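Local coordinates for uncharacterized protein conserved in bacteria (Streptococcus suis, PDB 4FZQ), which is a surface antigen that mediates host cell attachment by a pathogenic streptococcus, represented here by its G5 domain, at residues K9-L14 / A39-V43; Y32-K38 / G68-V74; T4-V10 / S44-I50. The protein carries 1 engineered substitution. One frame throughout, in Å; residues are numbered along the deposited sequence.

Contact 1 of 3, residues K9-L14 / A39-V43; sequences KVEEAL and AGKKV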
loop_
_atom_site.group_PDB
_atom_site.type_symbol
_atom_site.label_atom_id
_atom_site.label_comp_id
_atom_site.label_asym_id
_atom_site.label_seq_id
_atom_site.Cartn_x
_atom_site.Cartn_y
_atom_site.Cartn_z
ATOM N N LYS A 9 -8.993 -9.266 19.834
ATOM C CA LYS A 9 -8.692 -9.976 18.609
ATOM C C LYS A 9 -8.687 -8.931 17.493
ATOM O O LYS A 9 -9.632 -8.159 17.355
ATOM C CB LYS A 9 -9.756 -11.043 18.354
ATOM C CG LYS A 9 -9.511 -11.894 17.120
ATOM C CD LYS A 9 -10.685 -12.831 16.824
ATOM C CE LYS A 9 -10.833 -13.924 17.880
ATOM N NZ LYS A 9 -11.070 -13.382 19.260
ATOM N N VAL A 10 -7.608 -8.884 16.723
ATOM C CA VAL A 10 -7.494 -7.943 15.616
ATOM C C VAL A 10 -7.266 -8.736 14.325
ATOM O O VAL A 10 -6.325 -9.519 14.226
ATOM C CB VAL A 10 -6.318 -6.963 15.840
ATOM C CG1 VAL A 10 -6.095 -6.115 14.601
ATOM C CG2 VAL A 10 -6.608 -6.077 17.047
ATOM N N GLU A 11 -8.142 -8.537 13.345
ATOM C CA GLU A 11 -8.047 -9.237 12.067
ATOM C C GLU A 11 -7.526 -8.373 10.935
ATOM O O GLU A 11 -8.118 -7.357 10.604
ATOM C CB GLU A 11 -9.411 -9.785 11.653
ATOM C CG GLU A 11 -9.728 -11.150 12.203
ATOM C CD GLU A 11 -10.923 -11.806 11.522
ATOM O OE1 GLU A 11 -11.084 -11.642 10.285
ATOM O OE2 GLU A 11 -11.687 -12.513 12.223
ATOM N N GLU A 12 -6.416 -8.776 10.337
ATOM C CA GLU A 12 -5.874 -8.024 9.223
ATOM C C GLU A 12 -6.108 -8.815 7.942
ATOM O O GLU A 12 -5.735 -9.989 7.848
ATOM C CB GLU A 12 -4.387 -7.791 9.407
ATOM C CG GLU A 12 -3.772 -7.076 8.237
ATOM C CD GLU A 12 -2.298 -6.817 8.428
ATOM O OE1 GLU A 12 -1.936 -6.228 9.471
ATOM O OE2 GLU A 12 -1.507 -7.192 7.535
ATOM N N ALA A 13 -6.746 -8.194 6.958
ATOM C CA ALA A 13 -6.992 -8.909 5.715
ATOM C C ALA A 13 -5.695 -8.991 4.939
ATOM O O ALA A 13 -4.958 -8.011 4.828
ATOM C CB ALA A 13 -8.045 -8.203 4.889
ATOM N N LEU A 14 -5.401 -10.174 4.424
ATOM C CA LEU A 14 -4.197 -10.365 3.640
ATOM C C LEU A 14 -4.498 -10.016 2.196
ATOM O O LEU A 14 -5.626 -10.188 1.724
ATOM C CB LEU A 14 -3.762 -11.825 3.695
ATOM C CG LEU A 14 -3.480 -12.354 5.093
ATOM C CD1 LEU A 14 -3.142 -13.830 5.030
ATOM C CD2 LEU A 14 -2.334 -11.561 5.683
ATOM N N ALA A 39 -10.007 -12.822 0.483
ATOM C CA ALA A 39 -8.792 -12.449 1.196
ATOM C C ALA A 39 -8.416 -13.436 2.296
ATOM O O ALA A 39 -9.282 -14.038 2.935
ATOM C CB ALA A 39 -8.954 -11.057 1.798
ATOM N N GLY A 40 -7.112 -13.603 2.495
ATOM C CA GLY A 40 -6.630 -14.467 3.550
ATOM C C GLY A 40 -6.789 -13.704 4.859
ATOM O O GLY A 40 -7.309 -12.591 4.879
ATOM N N LYS A 41 -6.301 -14.260 5.954
ATOM C CA LYS A 41 -6.504 -13.601 7.228
ATOM C C LYS A 41 -5.341 -13.731 8.212
ATOM O O LYS A 41 -4.715 -14.785 8.321
ATOM C CB LYS A 41 -7.777 -14.190 7.833
ATOM C CG LYS A 41 -8.490 -13.342 8.843
ATOM C CD LYS A 41 -9.879 -13.936 9.115
ATOM C CE LYS A 41 -10.755 -13.907 7.857
ATOM N NZ LYS A 41 -12.129 -14.435 8.095
ATOM N N LYS A 42 -5.052 -12.648 8.918
ATOM C CA LYS A 42 -4.004 -12.658 9.934
ATOM C C LYS A 42 -4.676 -12.182 11.211
ATOM O O LYS A 42 -4.980 -11.002 11.362
ATOM C CB LYS A 42 -2.876 -11.718 9.556
ATOM C CG LYS A 42 -1.789 -11.570 10.597
ATOM C CD LYS A 42 -0.748 -10.591 10.080
ATOM C CE LYS A 42 0.179 -10.103 11.172
ATOM N NZ LYS A 42 0.938 -8.889 10.722
ATOM N N VAL A 43 -4.936 -13.116 12.119
ATOM C CA VAL A 43 -5.589 -12.790 13.381
ATOM C C VAL A 43 -4.623 -12.772 14.558
ATOM O O VAL A 43 -3.942 -13.758 14.831
ATOM C CB VAL A 43 -6.696 -13.790 13.710
ATOM C CG1 VAL A 43 -7.296 -13.455 15.038
ATOM C CG2 VAL A 43 -7.752 -13.770 12.629
HETATM O O HOH W 1 -5.030 -13.357 0.490
#
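This is an antiparallel strand pairing near the middle of the elongated G5 domain. It joins the end of strand 4-13 to the start of strand 41-50, in a three-stranded antiparallel sheet completed by strand 55-66. The axes of 9-13 and 41-43 come within 4.7 Å at 159°. Glu12 and Lys42 form the hydrogen-bonded pair: Glu12 N donates to Lys42 O at 2.8 Å, and Lys42 N to Glu12 O at 2.9 Å. Glu11 with Val43 and Ala13 with Lys41 are the non-hydrogen-bonded pairs on either side. One more backbone bond, Leu14 N to Gly40 O at 3.1 Å, holds the two segments together past the last bridge.

The two faces differ. Glu11, Ala13, Lys41 and Val43 share one. There Val43 CG1 packs on Lys9 CG at 3.4 Å, and Glu11 OE1, whose position is less sure, makes a long salt bridge of 3.7 Å with Lys41 NZ. Glu12 and Lys42 lie on the other face, with OE1 of Glu12 4.1 Å from NZ of Lys42, beyond a salt bridge. Val10, Glu11 and Glu12 also pair antiparallel with a strand of the second subunit, so the sheet continues across the interface. Gly40 fits closely under Leu14: a CB at this position would clash with Leu14 CD1, which already lies 3.3 Å from Lys41 N.

Contact 2 of 3, residues Y32-K38 / G68-V74; sequences YLLQEGK and GQNRILV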
loop_
_atom_site.group_PDB
_atom_site.type_symbol
_atom_site.label_atom_id
_atom_site.label_comp_id
_atom_site.label_asym_id
_atom_site.label_seq_id
_atom_site.Cartn_x
_atom_site.Cartn_y
_atom_site.Cartn_z
ATOM N N TYR A 32 -10.937 -13.613 -18.711
ATOM C CA TYR A 32 -12.014 -13.505 -17.735
ATOM C C TYR A 32 -11.505 -14.051 -16.403
ATOM O O TYR A 32 -10.472 -14.720 -16.359
ATOM C CB TYR A 32 -13.218 -14.331 -18.195
ATOM C CG TYR A 32 -12.886 -15.792 -18.399
ATOM C CD1 TYR A 32 -12.095 -16.201 -19.468
ATOM C CD2 TYR A 32 -13.307 -16.756 -17.489
ATOM C CE1 TYR A 32 -11.727 -17.539 -19.625
ATOM C CE2 TYR A 32 -12.942 -18.094 -17.633
ATOM C CZ TYR A 32 -12.150 -18.479 -18.704
ATOM O OH TYR A 32 -11.763 -19.795 -18.853
ATOM N N LEU A 33 -12.208 -13.774 -15.312
ATOM C CA LEU A 33 -11.759 -14.312 -14.042
ATOM C C LEU A 33 -12.519 -15.593 -13.771
ATOM O O LEU A 33 -13.726 -15.658 -13.966
ATOM C CB LEU A 33 -11.943 -13.301 -12.901
ATOM C CG LEU A 33 -13.293 -12.714 -12.497
ATOM C CD1 LEU A 33 -14.236 -13.796 -12.003
ATOM C CD2 LEU A 33 -13.050 -11.690 -11.387
ATOM N N LEU A 34 -11.793 -16.624 -13.356
ATOM C CA LEU A 34 -12.393 -17.918 -13.068
ATOM C C LEU A 34 -13.102 -17.862 -11.724
ATOM O O LEU A 34 -14.121 -18.518 -11.521
ATOM C CB LEU A 34 -11.319 -18.997 -13.025
ATOM C CG LEU A 34 -11.563 -20.230 -13.890
ATOM C CD1 LEU A 34 -10.524 -21.285 -13.539
ATOM C CD2 LEU A 34 -12.971 -20.764 -13.663
ATOM N N GLN A 35 -12.536 -17.097 -10.798
ATOM C CA GLN A 35 -13.128 -16.928 -9.483
ATOM C C GLN A 35 -12.547 -15.660 -8.874
ATOM O O GLN A 35 -11.397 -15.302 -9.133
ATOM C CB GLN A 35 -12.876 -18.159 -8.599
ATOM C CG GLN A 35 -11.537 -18.216 -7.909
ATOM C CD GLN A 35 -11.342 -19.503 -7.108
ATOM O OE1 GLN A 35 -10.352 -19.654 -6.392
ATOM N NE2 GLN A 35 -12.281 -20.437 -7.233
ATOM N N GLU A 36 -13.356 -14.969 -8.078
ATOM C CA GLU A 36 -12.930 -13.711 -7.485
ATOM C C GLU A 36 -11.975 -13.833 -6.312
ATOM O O GLU A 36 -11.251 -12.893 -6.002
ATOM C CB GLU A 36 -14.162 -12.886 -7.093
ATOM C CG GLU A 36 -15.076 -12.600 -8.290
ATOM C CD GLU A 36 -15.842 -11.289 -8.171
ATOM O OE1 GLU A 36 -16.731 -11.183 -7.294
ATOM O OE2 GLU A 36 -15.549 -10.364 -8.965
ATOM N N GLY A 37 -11.975 -14.989 -5.663
ATOM C CA GLY A 37 -11.088 -15.193 -4.533
ATOM C C GLY A 37 -11.388 -14.334 -3.322
ATOM O O GLY A 37 -11.800 -13.183 -3.449
ATOM N N LYS A 38 -11.186 -14.910 -2.142
ATOM C CA LYS A 38 -11.419 -14.224 -0.877
ATOM C C LYS A 38 -10.101 -13.965 -0.174
ATOM O O LYS A 38 -9.191 -14.785 -0.218
ATOM C CB LYS A 38 -12.318 -15.066 0.033
ATOM C CG LYS A 38 -13.799 -15.030 -0.332
ATOM C CD LYS A 38 -14.260 -16.275 -1.092
ATOM C CE LYS A 38 -14.329 -17.505 -0.185
ATOM N NZ LYS A 38 -14.978 -18.673 -0.853
ATOM N N GLY A 68 -6.099 -17.596 2.073
ATOM C CA GLY A 68 -7.413 -17.289 1.543
ATOM C C GLY A 68 -7.720 -18.080 0.291
ATOM O O GLY A 68 -7.180 -19.164 0.067
ATOM N N GLN A 69 -8.599 -17.536 -0.535
ATOM C CA GLN A 69 -8.971 -18.181 -1.781
ATOM C C GLN A 69 -8.420 -17.325 -2.913
ATOM O O GLN A 69 -8.626 -16.114 -2.935
ATOM C CB GLN A 69 -10.495 -18.278 -1.872
ATOM C CG GLN A 69 -11.024 -18.884 -3.160
ATOM C CD GLN A 69 -12.542 -18.847 -3.231
ATOM O OE1 GLN A 69 -13.221 -19.579 -2.517
ATOM N NE2 GLN A 69 -13.082 -17.984 -4.091
ATOM N N ASN A 70 -7.708 -17.954 -3.842
ATOM C CA ASN A 70 -7.130 -17.229 -4.969
ATOM C C ASN A 70 -8.147 -16.640 -5.933
ATOM O O ASN A 70 -9.229 -17.186 -6.150
ATOM C CB ASN A 70 -6.215 -18.127 -5.808
ATOM C CG ASN A 70 -4.866 -18.373 -5.170
ATOM O OD1 ASN A 70 -4.511 -17.758 -4.161
ATOM N ND2 ASN A 70 -4.091 -19.277 -5.770
ATOM N N ARG A 71 -7.774 -15.507 -6.507
ATOM C CA ARG A 71 -8.570 -14.860 -7.519
ATOM C C ARG A 71 -7.894 -15.477 -8.748
ATOM O O ARG A 71 -6.662 -15.479 -8.842
ATOM C CB ARG A 71 -8.327 -13.357 -7.462
ATOM C CG ARG A 71 -8.986 -12.536 -8.553
ATOM C CD ARG A 71 -8.660 -11.062 -8.352
ATOM N NE ARG A 71 -9.030 -10.245 -9.503
ATOM C CZ ARG A 71 -10.282 -9.999 -9.873
ATOM N NH1 ARG A 71 -11.291 -10.504 -9.172
ATOM N NH2 ARG A 71 -10.524 -9.256 -10.947
ATOM N N ILE A 72 -8.663 -16.040 -9.667
ATOM C CA ILE A 72 -8.040 -16.639 -10.838
ATOM C C ILE A 72 -8.359 -15.870 -12.112
ATOM O O ILE A 72 -9.527 -15.723 -12.487
ATOM C CB ILE A 72 -8.469 -18.123 -11.039
ATOM C CG1 ILE A 72 -7.828 -19.025 -9.982
ATOM C CG2 ILE A 72 -8.008 -18.617 -12.392
ATOM C CD1 ILE A 72 -6.841 -18.425 -8.975
ATOM N N LEU A 73 -7.316 -15.381 -12.774
ATOM C CA LEU A 73 -7.491 -14.659 -14.023
ATOM C C LEU A 73 -7.056 -15.599 -15.147
ATOM O O LEU A 73 -5.943 -16.124 -15.130
ATOM C CB LEU A 73 -6.643 -13.387 -14.049
ATOM C CG LEU A 73 -7.004 -12.446 -15.208
ATOM C CD1 LEU A 73 -8.346 -11.797 -14.896
ATOM C CD2 LEU A 73 -5.939 -11.378 -15.409
ATOM N N VAL A 74 -7.944 -15.820 -16.109
ATOM C CA VAL A 74 -7.657 -16.707 -17.233
ATOM C C VAL A 74 -7.515 -15.881 -18.510
ATOM O O VAL A 74 -8.405 -15.111 -18.858
ATOM C CB VAL A 74 -8.789 -17.758 -17.417
ATOM C CG1 VAL A 74 -8.372 -18.791 -18.438
ATOM C CG2 VAL A 74 -9.097 -18.449 -16.089
HETATM O O HOH W 2 -10.633 -10.233 -6.170
#
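Tyr32 has a p chi1 rotamer, and its ring lies against Val74. Val74 CB sits 4.0 Å from the ring centroid, 25° off the normal, a CH-pi contact over the ring face. Beneath this, Tyr32 and Val74 form a hydrogen-bonded pair, with Tyr32 N to Val74 O at 2.9 Å and Val74 N to Tyr32 O at 2.8 Å. Leu33 and Leu73 follow as a non-hydrogen-bonded pair. The chain then turns a corner at Leu34, whose chi1 of -128° lies between wells. Its CB meets Ile72 CG2 at 3.4 Å, and its CG meets Val74 CG2 at 3.8 Å. These strands belong to the small mixed sheet of the G5 domain, where 71-75 runs between 31-35 and 18-22. Arg71 has an extended t, t, t chain; its NE forms a salt bridge with Glu18 on the strand 18-22 side. Gly37 has a positive phi of 66° and lies against Gln69 and Asn70, where a CB would clash. Farther along, Lys38 bends through an off-well chi2 of 101° and a p chi3. This brings its NZ to Gln69 OE1, a hydrogen bond of 2.6 Å, while Gln69 N bonds Lys38 O at 2.8 Å.

Contact 3 of 3, residues T4-V10 / S44-I50; sequences TTKERKV and SVYQDVI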
loop_
_atom_site.group_PDB
_atom_site.type_symbol
_atom_site.label_atom_id
_atom_site.label_comp_id
_atom_site.label_asym_id
_atom_site.label_seq_id
_atom_site.Cartn_x
_atom_site.Cartn_y
_atom_site.Cartn_z
ATOM N N THR A 4 -6.663 -4.790 35.779
ATOM C CA THR A 4 -7.462 -5.846 35.201
ATOM C C THR A 4 -6.955 -6.109 33.793
ATOM O O THR A 4 -6.184 -5.326 33.252
ATOM C CB THR A 4 -8.949 -5.456 35.180
ATOM O OG1 THR A 4 -9.724 -6.571 34.722
ATOM C CG2 THR A 4 -9.181 -4.252 34.284
ATOM N N THR A 5 -7.367 -7.223 33.207
ATOM C CA THR A 5 -6.924 -7.558 31.867
ATOM C C THR A 5 -8.095 -7.958 30.981
ATOM O O THR A 5 -9.107 -8.478 31.460
ATOM C CB THR A 5 -5.911 -8.730 31.886
ATOM O OG1 THR A 5 -6.575 -9.923 32.329
ATOM C CG2 THR A 5 -4.737 -8.419 32.813
ATOM N N LYS A 6 -7.956 -7.690 29.688
ATOM C CA LYS A 6 -8.968 -8.057 28.708
ATOM C C LYS A 6 -8.228 -8.444 27.434
ATOM O O LYS A 6 -7.169 -7.898 27.130
ATOM C CB LYS A 6 -9.937 -6.896 28.437
ATOM C CG LYS A 6 -9.298 -5.638 27.873
ATOM C CD LYS A 6 -10.364 -4.586 27.550
ATOM C CE LYS A 6 -9.755 -3.246 27.111
ATOM N NZ LYS A 6 -8.919 -3.352 25.877
ATOM N N GLU A 7 -8.775 -9.408 26.709
ATOM C CA GLU A 7 -8.164 -9.867 25.479
ATOM C C GLU A 7 -8.825 -9.237 24.273
ATOM O O GLU A 7 -10.020 -8.979 24.277
ATOM C CB GLU A 7 -8.249 -11.384 25.392
ATOM C CG GLU A 7 -7.257 -12.090 26.296
ATOM C CD GLU A 7 -7.272 -13.595 26.107
ATOM O OE1 GLU A 7 -7.494 -14.051 24.960
ATOM O OE2 GLU A 7 -7.050 -14.325 27.097
ATOM N N ARG A 8 -8.029 -8.971 23.245
ATOM C CA ARG A 8 -8.526 -8.365 22.011
ATOM C C ARG A 8 -8.100 -9.171 20.802
ATOM O O ARG A 8 -6.983 -9.683 20.738
ATOM C CB ARG A 8 -7.982 -6.943 21.830
ATOM C CG ARG A 8 -8.710 -5.869 22.591
ATOM C CD ARG A 8 -8.239 -4.488 22.176
ATOM N NE ARG A 8 -6.816 -4.293 22.429
ATOM C CZ ARG A 8 -5.884 -4.263 21.484
ATOM N NH1 ARG A 8 -6.222 -4.414 20.211
ATOM N NH2 ARG A 8 -4.614 -4.071 21.816
ATOM N N LYS A 9 -8.993 -9.266 19.834
ATOM C CA LYS A 9 -8.692 -9.976 18.609
ATOM C C LYS A 9 -8.687 -8.931 17.493
ATOM O O LYS A 9 -9.632 -8.159 17.355
ATOM C CB LYS A 9 -9.756 -11.043 18.354
ATOM C CG LYS A 9 -9.511 -11.894 17.120
ATOM C CD LYS A 9 -10.685 -12.831 16.824
ATOM C CE LYS A 9 -10.833 -13.924 17.880
ATOM N NZ LYS A 9 -11.070 -13.382 19.260
ATOM N N VAL A 10 -7.608 -8.884 16.723
ATOM C CA VAL A 10 -7.494 -7.943 15.616
ATOM C C VAL A 10 -7.266 -8.736 14.325
ATOM O O VAL A 10 -6.325 -9.519 14.226
ATOM C CB VAL A 10 -6.318 -6.963 15.840
ATOM C CG1 VAL A 10 -6.095 -6.115 14.601
ATOM C CG2 VAL A 10 -6.608 -6.077 17.047
ATOM N N SER A 44 -4.565 -11.638 15.244
ATOM C CA SER A 44 -3.705 -11.503 16.400
ATOM C C SER A 44 -4.568 -11.366 17.643
ATOM O O SER A 44 -5.570 -10.642 17.643
ATOM C CB SER A 44 -2.812 -10.270 16.269
ATOM O OG SER A 44 -2.008 -10.331 15.117
ATOM N N VAL A 45 -4.191 -12.086 18.694
ATOM C CA VAL A 45 -4.906 -11.996 19.957
ATOM C C VAL A 45 -3.977 -11.233 20.888
ATOM O O VAL A 45 -2.816 -11.614 21.065
ATOM C CB VAL A 45 -5.192 -13.375 20.565
ATOM C CG1 VAL A 45 -5.799 -13.206 21.961
ATOM C CG2 VAL A 45 -6.145 -14.149 19.676
ATOM N N TYR A 46 -4.483 -10.147 21.459
ATOM C CA TYR A 46 -3.688 -9.328 22.361
ATOM C C TYR A 46 -4.255 -9.362 23.753
ATOM O O TYR A 46 -5.399 -9.777 23.964
ATOM C CB TYR A 46 -3.681 -7.862 21.922
ATOM C CG TYR A 46 -3.001 -7.587 20.607
ATOM C CD1 TYR A 46 -3.712 -7.626 19.409
ATOM C CD2 TYR A 46 -1.642 -7.285 20.561
ATOM C CE1 TYR A 46 -3.077 -7.366 18.189
ATOM C CE2 TYR A 46 -1.004 -7.028 19.362
ATOM C CZ TYR A 46 -1.726 -7.068 18.177
ATOM O OH TYR A 46 -1.098 -6.802 16.985
ATOM N N GLN A 47 -3.443 -8.921 24.710
ATOM C CA GLN A 47 -3.905 -8.827 26.085
ATOM C C GLN A 47 -3.526 -7.455 26.609
ATOM O O GLN A 47 -2.361 -7.064 26.576
ATOM C CB GLN A 47 -3.294 -9.884 26.979
ATOM C CG GLN A 47 -4.049 -9.956 28.279
ATOM C CD GLN A 47 -3.488 -10.962 29.241
ATOM O OE1 GLN A 47 -4.204 -11.464 30.102
ATOM N NE2 GLN A 47 -2.199 -11.255 29.115
ATOM N N ASP A 48 -4.523 -6.718 27.082
ATOM C CA ASP A 48 -4.293 -5.381 27.596
ATOM C C ASP A 48 -4.365 -5.349 29.107
ATOM O O ASP A 48 -5.086 -6.143 29.714
ATOM C CB ASP A 48 -5.348 -4.424 27.044
ATOM C CG ASP A 48 -5.264 -4.253 25.540
ATOM O OD1 ASP A 48 -6.310 -3.966 24.925
ATOM O OD2 ASP A 48 -4.160 -4.390 24.976
ATOM N N VAL A 49 -3.604 -4.443 29.710
ATOM C CA VAL A 49 -3.650 -4.275 31.154
ATOM C C VAL A 49 -4.381 -2.957 31.348
ATOM O O VAL A 49 -4.025 -1.950 30.737
ATOM C CB VAL A 49 -2.255 -4.128 31.797
ATOM C CG1 VAL A 49 -2.396 -4.106 33.315
ATOM C CG2 VAL A 49 -1.369 -5.243 31.385
ATOM N N ILE A 50 -5.394 -2.956 32.196
ATOM C CA ILE A 50 -6.148 -1.737 32.429
ATOM C C ILE A 50 -5.983 -1.215 33.852
ATOM O O ILE A 50 -6.239 -1.931 34.824
ATOM C CB ILE A 50 -7.633 -1.979 32.143
ATOM C CG1 ILE A 50 -7.773 -2.577 30.744
ATOM C CG2 ILE A 50 -8.422 -0.679 32.269
ATOM C CD1 ILE A 50 -9.139 -3.189 30.439
HETATM O O HOH W 3 -7.238 -11.535 29.476
HETATM O O HOH W 4 -3.582 -9.123 13.113
#
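Arg8 lays one face of its guanidinium over Tyr46 CB, while its edge meets the carboxylate of Asp48. Both partners lie on the neighbouring strand of the three-stranded antiparallel sheet of the G5 domain. Segments 4-10 and 44-50 pair from end to end; their axes cross at 153° and come within 4.4 Å. Thr4-Ile50, Lys6-Asp48, Arg8-Tyr46 and Val10-Ser44 are the hydrogen-bonded pairs. The bond from Tyr46 N to Arg8 O is short, at 2.6 Å; that from Lys6 N to Asp48 O is long, at 3.3 Å.

Lys6, Arg8 and Asp48 form a salt-bridge network on one face. Asp48 OD1 accepts from Arg8 NE at 2.6 Å and from Lys6 NZ at 2.8 Å. Arg8 NH1 also forms a salt bridge with Glu12 of the second subunit, so the network reaches the interface. On the same face Val10 CG2 touches Tyr46 CE1 at 3.9 Å. A water bridges Val10 O at 3.0 Å and Ser44 OG at 2.8 Å.

Overall arrangement
Contacts 1 and 3 are successive parts of one strand pairing, 4-13 with 41-50. Their centres lie about 16 Å apart, and they share Lys9 and Val10. Both touch the second subunit: Arg8 of contact 3 bridges to Glu12 of that subunit, and Glu12 of contact 1 makes a long, weak ion pair with its Arg8. Contact 2 belongs to the other, mixed sheet. Its segment 32-38 runs directly into 39-43 of contact 1, and their centres are about 19 Å apart. Contacts 2 and 3 lie on opposite sides of the chain's centre, with centres about 35 Å apart and nearest atoms about 15 Å apart. The contacts thus follow the long, helix-free domain from one sheet to the other.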